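Tartrate dehydrogenase/decarboxylase (Pseudomonas putida, PDB 3FLK) oxidises tartrate with NAD to 2-hydroxy-3-oxosuccinate, converts meso-tartrate to D-glycerate and oxidatively decarboxylates D-malate to pyruvate, using magnesium or manganese. Local coordinates at residues 206-211 with 217-222; 70-75 with 306-311; 23-28 with 39-44. The protein carries 1 engineered substitution. One frame throughout, in Å; residues are numbered along the deposited sequence.

Contact 1 (206-211 with 217-222)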
loop_
_atom_site.group_PDB
_atom_site.type_symbol
_atom_site.label_atom_id
_atom_site.label_comp_id
_atom_site.label_asym_id
_atom_site.label_seq_id
_atom_site.Cartn_x
_atom_site.Cartn_y
_atom_site.Cartn_z
ATOM N N ARG A 206 10.596 8.226 17.359
ATOM C CA ARG A 206 11.924 7.619 17.268
ATOM C C ARG A 206 12.680 8.056 16.007
ATOM O O ARG A 206 13.906 8.164 16.027
ATOM C CB ARG A 206 11.849 6.088 17.344
ATOM C CG ARG A 206 11.253 5.512 18.641
ATOM C CD ARG A 206 11.832 6.152 19.910
ATOM N NE ARG A 206 13.273 5.941 20.046
ATOM C CZ ARG A 206 14.065 6.643 20.855
ATOM N NH1 ARG A 206 13.568 7.618 21.609
ATOM N NH2 ARG A 206 15.364 6.374 20.901
ATOM N N THR A 207 11.946 8.299 14.922
ATOM C CA THR A 207 12.532 8.792 13.671
ATOM C C THR A 207 13.123 10.189 13.878
ATOM O O THR A 207 14.268 10.443 13.498
ATOM C CB THR A 207 11.507 8.804 12.510
ATOM O OG1 THR A 207 10.891 7.515 12.398
ATOM C CG2 THR A 207 12.189 9.136 11.189
ATOM N N GLU A 208 12.343 11.071 14.502
ATOM C CA GLU A 208 12.800 12.413 14.874
ATOM C C GLU A 208 14.050 12.355 15.746
ATOM O O GLU A 208 14.998 13.110 15.529
ATOM C CB GLU A 208 11.696 13.177 15.608
ATOM C CG GLU A 208 10.547 13.628 14.726
ATOM C CD GLU A 208 9.324 14.059 15.524
ATOM O OE1 GLU A 208 9.484 14.802 16.520
ATOM O OE2 GLU A 208 8.200 13.657 15.146
ATOM N N ALA A 209 14.044 11.448 16.720
ATOM C CA ALA A 209 15.178 11.243 17.621
ATOM C C ALA A 209 16.434 10.779 16.881
ATOM O O ALA A 209 17.542 11.226 17.188
ATOM C CB ALA A 209 14.811 10.258 18.720
HETATM N N MSE A 210 16.261 9.889 15.906
HETATM C CA MSE A 210 17.389 9.405 15.117
HETATM C C MSE A 210 17.909 10.453 14.137
HETATM O O MSE A 210 19.119 10.615 13.990
HETATM C CB MSE A 210 17.041 8.111 14.375
HETATM C CG MSE A 210 18.235 7.462 13.669
HETATM SE SE MSE A 210 19.591 6.697 14.859
HETATM C CE MSE A 210 20.487 8.276 15.523
ATOM N N ALA A 211 16.996 11.167 13.482
ATOM C CA ALA A 211 17.360 12.165 12.477
ATOM C C ALA A 211 18.242 13.292 13.027
ATOM O O ALA A 211 18.987 13.925 12.272
ATOM C CB ALA A 211 16.120 12.734 11.831
ATOM N N VAL A 217 21.914 14.477 6.632
ATOM C CA VAL A 217 20.786 13.770 6.017
ATOM C C VAL A 217 19.475 14.565 6.063
ATOM O O VAL A 217 19.002 14.966 7.128
ATOM C CB VAL A 217 20.598 12.348 6.621
ATOM C CG1 VAL A 217 19.418 11.625 5.977
ATOM C CG2 VAL A 217 21.867 11.527 6.450
ATOM N N SER A 218 18.915 14.796 4.882
ATOM C CA SER A 218 17.587 15.371 4.729
ATOM C C SER A 218 16.553 14.270 4.988
ATOM O O SER A 218 16.720 13.140 4.527
ATOM C CB SER A 218 17.440 15.922 3.308
ATOM O OG SER A 218 16.122 16.366 3.044
ATOM N N TRP A 219 15.499 14.584 5.736
ATOM C CA TRP A 219 14.479 13.576 6.031
ATOM C C TRP A 219 13.049 14.109 6.001
ATOM O O TRP A 219 12.790 15.256 6.373
ATOM C CB TRP A 219 14.775 12.848 7.353
ATOM C CG TRP A 219 14.265 13.543 8.587
ATOM C CD1 TRP A 219 14.855 14.588 9.242
ATOM C CD2 TRP A 219 13.065 13.237 9.316
ATOM N NE1 TRP A 219 14.094 14.955 10.329
ATOM C CE2 TRP A 219 12.992 14.142 10.399
ATOM C CE3 TRP A 219 12.045 12.289 9.157
ATOM C CZ2 TRP A 219 11.939 14.130 11.319
ATOM C CZ3 TRP A 219 10.995 12.276 10.074
ATOM C CH2 TRP A 219 10.952 13.193 11.141
ATOM N N ASP A 220 12.130 13.264 5.546
ATOM C CA ASP A 220 10.705 13.580 5.580
ATOM C C ASP A 220 9.884 12.344 5.947
ATOM O O ASP A 220 10.344 11.208 5.789
ATOM C CB ASP A 220 10.239 14.181 4.244
ATOM C CG ASP A 220 10.158 13.154 3.121
ATOM O OD1 ASP A 220 9.120 13.117 2.426
ATOM O OD2 ASP A 220 11.121 12.387 2.923
ATOM N N LYS A 221 8.682 12.572 6.462
ATOM C CA LYS A 221 7.753 11.482 6.726
ATOM C C LYS A 221 6.503 11.643 5.872
ATOM O O LYS A 221 6.053 12.762 5.603
ATOM C CB LYS A 221 7.416 11.367 8.220
ATOM C CG LYS A 221 6.640 12.536 8.799
ATOM C CD LYS A 221 6.406 12.354 10.290
ATOM C CE LYS A 221 5.402 13.366 10.801
ATOM N NZ LYS A 221 5.154 13.203 12.256
ATOM N N GLN A 222 5.969 10.516 5.419
ATOM C CA GLN A 222 4.796 10.517 4.564
ATOM C C GLN A 222 3.856 9.414 5.010
ATOM O O GLN A 222 4.292 8.286 5.269
ATOM C CB GLN A 222 5.193 10.322 3.096
ATOM C CG GLN A 222 6.018 11.469 2.509
ATOM C CD GLN A 222 6.337 11.301 1.034
ATOM O OE1 GLN A 222 7.377 11.763 0.561
ATOM N NE2 GLN A 222 5.444 10.647 0.297
HETATM O O HOH W 1 18.354 14.171 9.641
#

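Contact 2 (70-75 with 306-311)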
loop_
_atom_site.group_PDB
_atom_site.type_symbol
_atom_site.label_atom_id
_atom_site.label_comp_id
_atom_site.label_asym_id
_atom_site.label_seq_id
_atom_site.Cartn_x
_atom_site.Cartn_y
_atom_site.Cartn_z
ATOM N N TYR A 70 26.456 -22.744 7.853
ATOM C CA TYR A 70 26.603 -22.094 6.552
ATOM C C TYR A 70 26.823 -20.592 6.681
ATOM O O TYR A 70 26.387 -19.970 7.651
ATOM C CB TYR A 70 25.393 -22.400 5.661
ATOM C CG TYR A 70 25.311 -23.852 5.257
ATOM C CD1 TYR A 70 25.857 -24.290 4.053
ATOM C CD2 TYR A 70 24.704 -24.794 6.089
ATOM C CE1 TYR A 70 25.796 -25.626 3.682
ATOM C CE2 TYR A 70 24.640 -26.134 5.729
ATOM C CZ TYR A 70 25.186 -26.542 4.523
ATOM O OH TYR A 70 25.125 -27.864 4.158
ATOM N N ASP A 71 27.507 -20.023 5.694
ATOM C CA ASP A 71 27.849 -18.602 5.691
ATOM C C ASP A 71 26.672 -17.712 5.286
ATOM O O ASP A 71 26.565 -16.574 5.745
ATOM C CB ASP A 71 29.062 -18.352 4.794
ATOM C CG ASP A 71 30.330 -19.001 5.337
ATOM O OD1 ASP A 71 30.858 -18.519 6.362
ATOM O OD2 ASP A 71 30.796 -19.996 4.739
ATOM N N ALA A 72 25.799 -18.232 4.425
ATOM C CA ALA A 72 24.568 -17.531 4.049
ATOM C C ALA A 72 23.520 -18.467 3.454
ATOM O O ALA A 72 23.828 -19.596 3.061
ATOM C CB ALA A 72 24.869 -16.372 3.096
ATOM N N ILE A 73 22.279 -17.987 3.404
ATOM C CA ILE A 73 21.160 -18.759 2.865
ATOM C C ILE A 73 20.682 -18.135 1.554
ATOM O O ILE A 73 20.381 -16.938 1.493
ATOM C CB ILE A 73 19.980 -18.856 3.870
ATOM C CG1 ILE A 73 20.464 -19.383 5.229
ATOM C CG2 ILE A 73 18.865 -19.744 3.312
ATOM C CD1 ILE A 73 19.483 -19.156 6.371
ATOM N N TYR A 74 20.626 -18.961 0.513
ATOM C CA TYR A 74 20.156 -18.552 -0.806
ATOM C C TYR A 74 18.791 -19.204 -0.998
ATOM O O TYR A 74 18.694 -20.420 -1.168
ATOM C CB TYR A 74 21.169 -18.999 -1.869
ATOM C CG TYR A 74 21.107 -18.284 -3.208
ATOM C CD1 TYR A 74 20.900 -16.907 -3.291
ATOM C CD2 TYR A 74 21.303 -18.992 -4.397
ATOM C CE1 TYR A 74 20.863 -16.259 -4.523
ATOM C CE2 TYR A 74 21.261 -18.353 -5.632
ATOM C CZ TYR A 74 21.046 -16.988 -5.688
ATOM O OH TYR A 74 21.009 -16.356 -6.910
ATOM N N PHE A 75 17.741 -18.386 -0.943
ATOM C CA PHE A 75 16.365 -18.869 -0.791
ATOM C C PHE A 75 15.483 -18.501 -1.982
ATOM O O PHE A 75 15.527 -17.376 -2.470
ATOM C CB PHE A 75 15.768 -18.317 0.516
ATOM C CG PHE A 75 14.357 -18.772 0.798
ATOM C CD1 PHE A 75 14.107 -20.048 1.301
ATOM C CD2 PHE A 75 13.283 -17.914 0.588
ATOM C CE1 PHE A 75 12.801 -20.468 1.567
ATOM C CE2 PHE A 75 11.974 -18.321 0.854
ATOM C CZ PHE A 75 11.733 -19.599 1.345
ATOM N N ALA A 306 24.032 -11.672 -6.421
ATOM C CA ALA A 306 25.026 -10.604 -6.479
ATOM C C ALA A 306 25.123 -9.854 -5.148
ATOM O O ALA A 306 26.225 -9.556 -4.678
ATOM C CB ALA A 306 24.717 -9.644 -7.616
ATOM N N LEU A 307 23.969 -9.567 -4.543
ATOM C CA LEU A 307 23.917 -8.934 -3.222
ATOM C C LEU A 307 24.580 -9.806 -2.161
ATOM O O LEU A 307 25.258 -9.294 -1.269
ATOM C CB LEU A 307 22.470 -8.616 -2.814
ATOM C CG LEU A 307 21.675 -7.608 -3.652
ATOM C CD1 LEU A 307 20.270 -7.451 -3.092
ATOM C CD2 LEU A 307 22.377 -6.255 -3.727
HETATM N N MSE A 308 24.379 -11.118 -2.276
HETATM C CA MSE A 308 24.973 -12.098 -1.370
HETATM C C MSE A 308 26.502 -12.068 -1.416
HETATM O O MSE A 308 27.158 -12.099 -0.372
HETATM C CB MSE A 308 24.449 -13.501 -1.688
HETATM C CG MSE A 308 24.967 -14.594 -0.770
HETATM SE SE MSE A 308 23.972 -16.244 -0.974
HETATM C CE MSE A 308 24.934 -17.330 0.291
ATOM N N LEU A 309 27.057 -11.999 -2.626
ATOM C CA LEU A 309 28.508 -11.951 -2.810
ATOM C C LEU A 309 29.087 -10.642 -2.289
ATOM O O LEU A 309 30.151 -10.633 -1.669
ATOM C CB LEU A 309 28.884 -12.152 -4.283
ATOM C CG LEU A 309 28.558 -13.501 -4.935
ATOM C CD1 LEU A 309 29.137 -13.551 -6.346
ATOM C CD2 LEU A 309 29.064 -14.681 -4.103
ATOM N N GLU A 310 28.376 -9.545 -2.540
ATOM C CA GLU A 310 28.761 -8.230 -2.039
ATOM C C GLU A 310 28.838 -8.234 -0.507
ATOM O O GLU A 310 29.791 -7.707 0.071
ATOM C CB GLU A 310 27.776 -7.166 -2.536
ATOM C CG GLU A 310 28.228 -5.723 -2.321
ATOM C CD GLU A 310 27.245 -4.706 -2.879
ATOM O OE1 GLU A 310 26.029 -4.837 -2.620
ATOM O OE2 GLU A 310 27.689 -3.767 -3.576
ATOM N N PHE A 311 27.844 -8.850 0.136
ATOM C CA PHE A 311 27.783 -8.922 1.599
ATOM C C PHE A 311 28.825 -9.868 2.209
ATOM O O PHE A 311 29.420 -9.554 3.243
ATOM C CB PHE A 311 26.376 -9.310 2.068
ATOM C CG PHE A 311 26.190 -9.226 3.561
ATOM C CD1 PHE A 311 26.092 -7.990 4.195
ATOM C CD2 PHE A 311 26.122 -10.382 4.333
ATOM C CE1 PHE A 311 25.925 -7.907 5.579
ATOM C CE2 PHE A 311 25.955 -10.310 5.716
ATOM C CZ PHE A 311 25.858 -9.070 6.339
#

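Contact 3 (23-28 with 39-44)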
loop_
_atom_site.group_PDB
_atom_site.type_symbol
_atom_site.label_atom_id
_atom_site.label_comp_id
_atom_site.label_asym_id
_atom_site.label_seq_id
_atom_site.Cartn_x
_atom_site.Cartn_y
_atom_site.Cartn_z
ATOM N N GLU A 23 19.087 -21.086 -11.869
ATOM C CA GLU A 23 19.614 -20.008 -12.707
ATOM C C GLU A 23 20.498 -19.050 -11.907
ATOM O O GLU A 23 21.517 -18.574 -12.408
ATOM C CB GLU A 23 18.489 -19.250 -13.427
ATOM C CG GLU A 23 17.616 -20.122 -14.347
ATOM C CD GLU A 23 18.423 -21.047 -15.253
ATOM O OE1 GLU A 23 18.036 -22.228 -15.388
ATOM O OE2 GLU A 23 19.445 -20.605 -15.821
ATOM N N GLY A 24 20.101 -18.776 -10.666
ATOM C CA GLY A 24 20.925 -17.993 -9.745
ATOM C C GLY A 24 22.266 -18.661 -9.483
ATOM O O GLY A 24 23.313 -18.018 -9.568
ATOM N N ILE A 25 22.226 -19.956 -9.177
ATOM C CA ILE A 25 23.438 -20.747 -8.943
ATOM C C ILE A 25 24.330 -20.788 -10.193
ATOM O O ILE A 25 25.550 -20.648 -10.094
ATOM C CB ILE A 25 23.098 -22.173 -8.434
ATOM C CG1 ILE A 25 22.471 -22.095 -7.034
ATOM C CG2 ILE A 25 24.347 -23.069 -8.415
ATOM C CD1 ILE A 25 21.718 -23.345 -6.607
ATOM N N ARG A 26 23.708 -20.951 -11.361
ATOM C CA ARG A 26 24.414 -20.947 -12.646
ATOM C C ARG A 26 25.276 -19.692 -12.810
ATOM O O ARG A 26 26.471 -19.789 -13.098
ATOM C CB ARG A 26 23.406 -21.057 -13.793
ATOM C CG ARG A 26 24.004 -21.196 -15.186
ATOM C CD ARG A 26 22.891 -21.159 -16.221
ATOM N NE ARG A 26 23.279 -21.767 -17.491
ATOM C CZ ARG A 26 22.415 -22.190 -18.409
ATOM N NH1 ARG A 26 21.107 -22.080 -18.200
ATOM N NH2 ARG A 26 22.859 -22.728 -19.537
ATOM N N VAL A 27 24.666 -18.523 -12.618
ATOM C CA VAL A 27 25.361 -17.242 -12.770
ATOM C C VAL A 27 26.422 -17.034 -11.682
ATOM O O VAL A 27 27.498 -16.487 -11.953
ATOM C CB VAL A 27 24.370 -16.046 -12.802
ATOM C CG1 VAL A 27 25.113 -14.722 -12.982
ATOM C CG2 VAL A 27 23.340 -16.228 -13.914
ATOM N N LEU A 28 26.115 -17.471 -10.459
ATOM C CA LEU A 28 27.070 -17.401 -9.347
ATOM C C LEU A 28 28.309 -18.259 -9.601
ATOM O O LEU A 28 29.429 -17.842 -9.297
ATOM C CB LEU A 28 26.414 -17.814 -8.026
ATOM C CG LEU A 28 25.437 -16.846 -7.350
ATOM C CD1 LEU A 28 24.731 -17.544 -6.202
ATOM C CD2 LEU A 28 26.142 -15.598 -6.853
ATOM N N LEU A 39 33.189 -20.990 -3.678
ATOM C CA LEU A 39 31.821 -21.141 -3.196
ATOM C C LEU A 39 31.409 -22.608 -3.203
ATOM O O LEU A 39 31.720 -23.344 -4.141
ATOM C CB LEU A 39 30.846 -20.323 -4.051
ATOM C CG LEU A 39 31.052 -18.812 -4.226
ATOM C CD1 LEU A 39 30.036 -18.263 -5.217
ATOM C CD2 LEU A 39 30.972 -18.055 -2.900
ATOM N N GLU A 40 30.713 -23.025 -2.151
ATOM C CA GLU A 40 30.205 -24.389 -2.056
ATOM C C GLU A 40 28.714 -24.364 -1.742
ATOM O O GLU A 40 28.294 -23.793 -0.735
ATOM C CB GLU A 40 30.972 -25.184 -0.995
ATOM C CG GLU A 40 30.704 -26.687 -1.026
ATOM C CD GLU A 40 31.597 -27.480 -0.078
ATOM O OE1 GLU A 40 32.107 -26.902 0.910
ATOM O OE2 GLU A 40 31.781 -28.696 -0.323
ATOM N N PHE A 41 27.923 -24.983 -2.616
ATOM C CA PHE A 41 26.471 -25.004 -2.476
ATOM C C PHE A 41 25.965 -26.354 -1.984
ATOM O O PHE A 41 26.349 -27.402 -2.509
ATOM C CB PHE A 41 25.795 -24.655 -3.808
ATOM C CG PHE A 41 26.083 -23.260 -4.294
ATOM C CD1 PHE A 41 25.238 -22.208 -3.962
ATOM C CD2 PHE A 41 27.195 -23.000 -5.093
ATOM C CE1 PHE A 41 25.500 -20.912 -4.408
ATOM C CE2 PHE A 41 27.464 -21.710 -5.545
ATOM C CZ PHE A 41 26.614 -20.664 -5.202
ATOM N N ASP A 42 25.111 -26.315 -0.966
ATOM C CA ASP A 42 24.364 -27.486 -0.523
ATOM C C ASP A 42 22.874 -27.186 -0.624
ATOM O O ASP A 42 22.410 -26.139 -0.161
ATOM C CB ASP A 42 24.734 -27.871 0.913
ATOM C CG ASP A 42 26.081 -28.574 1.008
ATOM O OD1 ASP A 42 26.414 -29.379 0.110
ATOM O OD2 ASP A 42 26.805 -28.329 1.997
ATOM N N THR A 43 22.131 -28.106 -1.235
ATOM C CA THR A 43 20.705 -27.916 -1.476
ATOM C C THR A 43 19.860 -28.664 -0.446
ATOM O O THR A 43 20.112 -29.834 -0.151
ATOM C CB THR A 43 20.315 -28.335 -2.912
ATOM O OG1 THR A 43 21.172 -27.675 -3.850
ATOM C CG2 THR A 43 18.866 -27.962 -3.218
ATOM N N PHE A 44 18.867 -27.968 0.100
ATOM C CA PHE A 44 17.942 -28.541 1.074
ATOM C C PHE A 44 16.532 -28.597 0.502
ATOM O O PHE A 44 16.067 -27.636 -0.118
ATOM C CB PHE A 44 17.962 -27.735 2.376
ATOM C CG PHE A 44 19.289 -27.756 3.082
ATOM C CD1 PHE A 44 19.601 -28.778 3.973
ATOM C CD2 PHE A 44 20.231 -26.758 2.854
ATOM C CE1 PHE A 44 20.825 -28.803 4.630
ATOM C CE2 PHE A 44 21.461 -26.777 3.504
ATOM C CZ PHE A 44 21.757 -27.802 4.394
#

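Contact 1 (206-211 with 217-222)
Ala211 presses its methyl group onto the indole of Trp219, a CH-pi contact. Ala211 CB stands 3.5 Å from the centroid of the Trp219 five-membered ring and 17° off its normal, which places it over the face. The benzo half of the indole makes van der Waals contacts one helical turn earlier. Thr207 CG2 comes within 3.5 Å of Trp219 CZ3, and Glu208 CG lies 3.6 Å from Trp219 CH2, both at an oblique slant to the ring. The Thr207 methyl is put there by a first torsion that sets CG2 anti to the backbone N and OG1 beside it (chi1 -52°), where OG1 bonds the carbonyl oxygen of Trp203.

The electrostatic part is looser. Glu208 OE2 and Lys221 NZ have opposite charges but stand 4.2 Å apart, too far for a salt bridge; the lysine pairs with Asp204 instead. A water lies 2.7 Å from both Ala211 O and Val217 O and links the helix end to the strand.

Helix 206-211 and strand 218-222 run nearly antiparallel, at 175°, as expected when a helix returns to its sheet in the beta-alpha-beta unit of strand 186-191, helix 199-211 and strand 218-223. Strand 218-223 is hydrogen-bonded to strand 186-191 and is outermost in the sheet within this chain, while helix 165-181 packs against Thr207 and Ala211.

Contact 2 (70-75 with 306-311)
Met308, a selenomethionine, reaches Tyr74 by staying extended: CG is anti to the backbone N (chi1 -178°), and the next two torsions are also close to trans. The chain therefore projects almost straight from helix 299-313 toward strand 72-77. Tyr74 also carries its CG anti to the backbone N (chi1 -160°), which swings the ring so that CD1 faces the incoming selenium; CB is set by the backbone.

The result is a Met-aromatic contact within the alpha/beta fold of the isocitrate and isopropylmalate dehydrogenase family, joining an inner strand of the mixed sheet to a helix packed on it. Met308 SE lies 4.7 Å from the centroid of the Tyr74 ring and 46° off its normal, an oblique approach that is neither over the face nor at the edge. Selenium touches the CB-CG-CD1 flank of the tyrosine, with 4.0 Å from Met308 SE to Tyr74 CB. Ala72 directs its CB toward the helix, and its CA is the strand position that pairs with Met308 in register, 7.7 Å from Met308 CA. The exact placing of the terminal methyl beside Ala72 is doubtful, because the modelled separation is too short.

Strand and helix axes are 10.1 Å apart at closest approach. All the touching residues are buried, and Ile8 and Phe280 of the flanking strands also pack on Met308. The hydroxyl of Tyr74 bonds the carbonyl oxygen of Met301, anchoring the ring's far end to the same helix, while Tyr74 CD1 sits 3.9 Å from Met308 SE.

Contact 3 (23-28 with 39-44)
Phe41 points its CB from strand 39-43 toward Ile25 and Leu28 of helix 17-35, closing a beta-alpha-beta unit that begins with strand 6-13. From CB the side chain continues with CG anti to the carbonyl carbon and beside the backbone N (chi1 -64°), a torsion that turns the ring toward the helix, one face to Ile25 and the CE1-CZ edge to Leu28. The first ring atom to make contact is CD1: Phe41 CD1 is 4.1 Å from Ile25 CG1. The next, CE1, is shared between both helix residues, with Leu28 CD1 at 3.9 Å from Phe41 CE1 and Ile25 CG1 slightly farther off. At the tip, Phe41 CZ meets Leu28 CD1 at 3.8 Å and Leu28 CB a little beyond.

The two aliphatic partners use different parts of the ring. Ile25 CG2 lies over one face, 4.3 Å above the plane and centred on the Phe41 ring, whereas Leu28 CD1 approaches the edge near that plane. Ile25 and Phe41 run alongside with their ends heading opposite ways, while the Leu28 side chain lies roughly perpendicular to Phe41. Replacing Phe41 with an alanine would probably open a gap between strand and helix, leaving Ile25 CG2 without the ring face and Leu28 CD1 without the ring edge.

Helix and strand axes approach to 10.9 Å and run nearly antiparallel, at 164°. Phe41 also packs on Ile8 of the neighbouring strand, and Leu309 of helix 299-313 touches both Leu28 and Leu39. One further touch involves the backbone rather than another side chain: the methyl Leu39 CD1 lies 4.1 Å from the carbonyl oxygen Leu28 O.

Overall arrangement
All three contacts set a helix against one mixed sheet, but contact 1 lies at one margin and contact 3 at the other, with centres 39 Å apart on opposite sides of the chain's centre. Contacts 2 and 3 are neighbours, their centres 10 Å apart: Tyr70 OH reaches Asp42 OD2 at 2.8 Å, a probable hydrogen bond, and Tyr74 CE2 packs 3.6 Å from Leu28 CD1. Contact 1 remains about 18 Å from contact 2 at their nearest atoms. Phe75, on the strand of contact 2, touches a bound NADH; Lys221 of contact 1 has its side chain about 9 Å from a bound NADH, which need not be the same molecule. Contact 3 lies away from the annotated sites.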